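Peptidyl tryptophan dihydroxylase (Pseudomonas putida, PDB 7CTQ) probably hydroxylates a tryptophan residue of a peptide twice, using FAD, in the biogenesis of the tryptophylquinone cofactor of quinohemoprotein amine dehydrogenase. Local coordinates at residues E251-D256 with Q304-R309. Residues are numbered along the deposited sequence; the frame is centred on the assembly and turned at random. Where two conformers were deposited one is given.
Sequences ECVGQD and QFHQQR
His306 and Gln307 of the helix carry the whole contact with the loop, touching Cys252 and Val253 without a single hydrogen bond between the two segments. His306 comes first. Its CG lies anti to the backbone N (chi1 -169°), and the imidazole presents CD2 to the loop. The carbonyl O of Cys252 sits at the ring edge, near the ring plane, 3.6 Å from His306 CD2. The thiol approaches obliquely, with Cys252 SG 4.0 Å from His306 CD2, while Val253 CB reaches that same carbon at 4.1 Å, also from an oblique direction. NE2 of this buried ring is satisfied beyond the contact by a hydrogen bond to the backbone O of Arg259, which helps hold the ring in its orientation. Next comes Gln307, which touches with both CG and NE2. Its CG packs against the sulfur, Cys252 SG to Gln307 CG being 3.5 Å. Farther out, the chain passes Val253 at about a right angle, bringing Gln307 NE2 to 3.4 Å from Val253 CG1, an amide nitrogen against a methyl. Both Cys252 and Gln307 were modelled in two conformers, so distances to their side chains are less certain. The contact lays helix 299-327 against the loop entering strand 257-259, an edge strand of what is probably the Rossmann-type FAD-binding core; His306's side chain is about 11 Å from the flavin cofactor, outside contact range. His306 and Val253 share Ile258 of that strand, while helix 285-294 meets them through Val288 and Leu292 respectively.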
ATOM      1  N   GLU A 251     -10.154  -1.416  12.286  1.00 49.32           N
ATOM      2  CA  GLU A 251     -10.543  -0.010  12.358  1.00 51.05           C
ATOM      3  C   GLU A 251      -9.448   0.828  11.719  1.00 51.37           C
ATOM      4  O   GLU A 251      -8.267   0.604  11.986  1.00 48.84           O
ATOM      5  CB  GLU A 251     -10.751   0.440  13.809  1.00 51.46           C
ATOM      6  CG  GLU A 251     -11.821  -0.324  14.552  1.00 65.93           C
ATOM      7  CD  GLU A 251     -13.120  -0.375  13.780  1.00 74.53           C
ATOM      8  OE1 GLU A 251     -13.551   0.693  13.286  1.00 76.47           O
ATOM      9  OE2 GLU A 251     -13.702  -1.480  13.661  1.00 76.84           O
ATOM     10  N   CYS A 252      -9.821   1.804  10.895  0.62 45.65           N
ATOM     11  CA  CYS A 252      -8.799   2.624  10.262  0.62 41.92           C
ATOM     12  C   CYS A 252      -9.046   4.123  10.348  0.62 38.02           C
ATOM     13  O   CYS A 252      -8.237   4.889   9.811  0.62 35.95           O
ATOM     14  CB  CYS A 252      -8.625   2.228   8.787  0.62 41.16           C
ATOM     15  SG  CYS A 252     -10.144   2.211   7.841  0.62 39.35           S
ATOM     16  N   VAL A 253     -10.122   4.568  10.996  1.00 34.56           N
ATOM     17  CA  VAL A 253     -10.364   6.000  11.159  1.00 39.88           C
ATOM     18  C   VAL A 253     -11.329   6.216  12.323  1.00 40.64           C
ATOM     19  O   VAL A 253     -12.266   5.441  12.527  1.00 43.50           O
ATOM     20  CB  VAL A 253     -10.886   6.628   9.840  1.00 38.88           C
ATOM     21  CG1 VAL A 253     -12.140   5.904   9.355  1.00 42.47           C
ATOM     22  CG2 VAL A 253     -11.131   8.123   9.999  1.00 39.43           C
ATOM     23  N   GLY A 254     -11.090   7.290  13.080  1.00 41.56           N
ATOM     24  CA  GLY A 254     -11.909   7.682  14.212  1.00 36.30           C
ATOM     25  C   GLY A 254     -12.332   9.137  14.132  1.00 49.91           C
ATOM     26  O   GLY A 254     -12.153   9.787  13.094  1.00 43.39           O
ATOM     27  N   GLN A 255     -12.904   9.662  15.219  1.00 45.73           N
ATOM     28  CA  GLN A 255     -13.274  11.074  15.258  1.00 47.41           C
ATOM     29  C   GLN A 255     -12.052  11.979  15.167  1.00 36.03           C
ATOM     30  O   GLN A 255     -12.138  13.092  14.636  1.00 42.53           O
ATOM     31  CB  GLN A 255     -14.048  11.374  16.540  1.00 50.47           C
ATOM     32  CG  GLN A 255     -15.336  10.599  16.664  1.00 55.81           C
ATOM     33  CD  GLN A 255     -16.275  10.871  15.507  1.00 65.25           C
ATOM     34  OE1 GLN A 255     -16.547   9.987  14.689  1.00 65.34           O
ATOM     35  NE2 GLN A 255     -16.776  12.105  15.428  1.00 67.96           N
ATOM     36  N   ASP A 256     -10.914  11.516  15.661  1.00 37.95           N
ATOM     37  CA  ASP A 256      -9.720  12.346  15.728  1.00 46.26           C
ATOM     38  C   ASP A 256      -8.476  11.535  15.419  1.00 38.79           C
ATOM     39  O   ASP A 256      -7.394  11.834  15.931  1.00 45.98           O
ATOM     40  CB  ASP A 256      -9.576  13.021  17.102  1.00 44.91           C
ATOM     41  CG  ASP A 256      -9.593  12.025  18.264  1.00 55.18           C
ATOM     42  OD1 ASP A 256      -9.380  10.812  18.047  1.00 59.88           O
ATOM     43  OD2 ASP A 256      -9.808  12.466  19.416  1.00 63.73           O
ATOM     44  N   GLN A 304     -16.607   6.728   6.721  1.00 31.92           N
ATOM     45  CA  GLN A 304     -17.031   5.740   5.736  1.00 32.54           C
ATOM     46  C   GLN A 304     -16.221   5.872   4.454  1.00 32.47           C
ATOM     47  O   GLN A 304     -15.823   4.869   3.851  1.00 32.71           O
ATOM     48  CB  GLN A 304     -18.523   5.894   5.452  1.00 31.80           C
ATOM     49  CG  GLN A 304     -19.036   4.870   4.427  1.00 36.60           C
ATOM     50  CD  GLN A 304     -20.496   5.074   4.064  1.00 43.55           C
ATOM     51  OE1 GLN A 304     -21.248   5.662   4.830  1.00 43.65           O
ATOM     52  NE2 GLN A 304     -20.901   4.587   2.883  1.00 40.59           N
ATOM     53  N   PHE A 305     -15.929   7.107   4.042  1.00 31.57           N
ATOM     54  CA  PHE A 305     -15.144   7.296   2.829  1.00 32.64           C
ATOM     55  C   PHE A 305     -13.781   6.614   2.944  1.00 31.65           C
ATOM     56  O   PHE A 305     -13.347   5.905   2.024  1.00 29.30           O
ATOM     57  CB  PHE A 305     -14.984   8.795   2.530  1.00 27.87           C
ATOM     58  CG  PHE A 305     -14.309   9.063   1.224  1.00 34.10           C
ATOM     59  CD1 PHE A 305     -12.922   9.144   1.148  1.00 34.14           C
ATOM     60  CD2 PHE A 305     -15.056   9.195   0.062  1.00 37.90           C
ATOM     61  CE1 PHE A 305     -12.282   9.347  -0.067  1.00 43.55           C
ATOM     62  CE2 PHE A 305     -14.427   9.419  -1.163  1.00 43.56           C
ATOM     63  CZ  PHE A 305     -13.036   9.484  -1.228  1.00 45.47           C
ATOM     64  N   HIS A 306     -13.100   6.791   4.075  1.00 29.12           N
ATOM     65  CA  HIS A 306     -11.768   6.211   4.220  1.00 30.34           C
ATOM     66  C   HIS A 306     -11.819   4.688   4.345  1.00 33.47           C
ATOM     67  O   HIS A 306     -11.040   3.984   3.695  1.00 32.78           O
ATOM     68  CB  HIS A 306     -11.045   6.818   5.428  1.00 31.45           C
ATOM     69  CG  HIS A 306      -9.592   6.463   5.491  1.00 29.53           C
ATOM     70  ND1 HIS A 306      -8.699   6.809   4.498  1.00 36.21           N
ATOM     71  CD2 HIS A 306      -8.878   5.784   6.422  1.00 29.16           C
ATOM     72  CE1 HIS A 306      -7.497   6.353   4.813  1.00 30.03           C
ATOM     73  NE2 HIS A 306      -7.578   5.737   5.981  1.00 35.69           N
ATOM     74  N   GLN A 307     -12.709   4.168   5.197  0.57 32.65           N
ATOM     75  CA  GLN A 307     -12.814   2.721   5.373  0.57 30.90           C
ATOM     76  C   GLN A 307     -13.059   2.027   4.042  0.57 28.34           C
ATOM     77  O   GLN A 307     -12.360   1.076   3.682  0.57 26.79           O
ATOM     78  CB  GLN A 307     -13.951   2.382   6.335  0.57 34.01           C
ATOM     79  CG  GLN A 307     -13.664   2.591   7.794  0.57 39.58           C
ATOM     80  CD  GLN A 307     -14.936   2.852   8.568  0.57 39.67           C
ATOM     81  OE1 GLN A 307     -15.946   2.174   8.372  0.57 47.84           O
ATOM     82  NE2 GLN A 307     -14.911   3.872   9.415  0.57 30.37           N
ATOM     83  N   GLN A 308     -14.065   2.488   3.305  1.00 28.46           N
ATOM     84  CA  GLN A 308     -14.451   1.805   2.077  1.00 32.07           C
ATOM     85  C   GLN A 308     -13.383   1.928   0.994  1.00 31.98           C
ATOM     86  O   GLN A 308     -13.146   0.970   0.246  1.00 29.49           O
ATOM     87  CB  GLN A 308     -15.799   2.345   1.605  1.00 26.14           C
ATOM     88  CG  GLN A 308     -16.900   2.072   2.630  1.00 29.27           C
ATOM     89  CD  GLN A 308     -18.262   2.495   2.128  1.00 34.75           C
ATOM     90  OE1 GLN A 308     -18.390   3.497   1.437  1.00 32.87           O
ATOM     91  NE2 GLN A 308     -19.284   1.719   2.456  1.00 43.79           N
ATOM     92  N   ARG A 309     -12.717   3.081   0.894  1.00 27.33           N
ATOM     93  CA  ARG A 309     -11.588   3.191  -0.027  1.00 29.65           C
ATOM     94  C   ARG A 309     -10.484   2.201   0.342  1.00 28.62           C
ATOM     95  O   ARG A 309      -9.980   1.465  -0.517  1.00 27.87           O
ATOM     96  CB  ARG A 309     -11.042   4.626  -0.045  1.00 30.07           C
ATOM     97  CG  ARG A 309      -9.704   4.760  -0.801  1.00 32.15           C
ATOM     98  CD  ARG A 309      -9.236   6.219  -0.975  1.00 31.36           C
ATOM     99  NE  ARG A 309      -7.873   6.294  -1.515  1.00 33.88           N
ATOM    100  CZ  ARG A 309      -7.577   6.144  -2.808  1.00 39.30           C
ATOM    101  NH1 ARG A 309      -8.544   5.912  -3.689  1.00 33.01           N
ATOM    102  NH2 ARG A 309      -6.320   6.225  -3.225  1.00 33.66           N
TER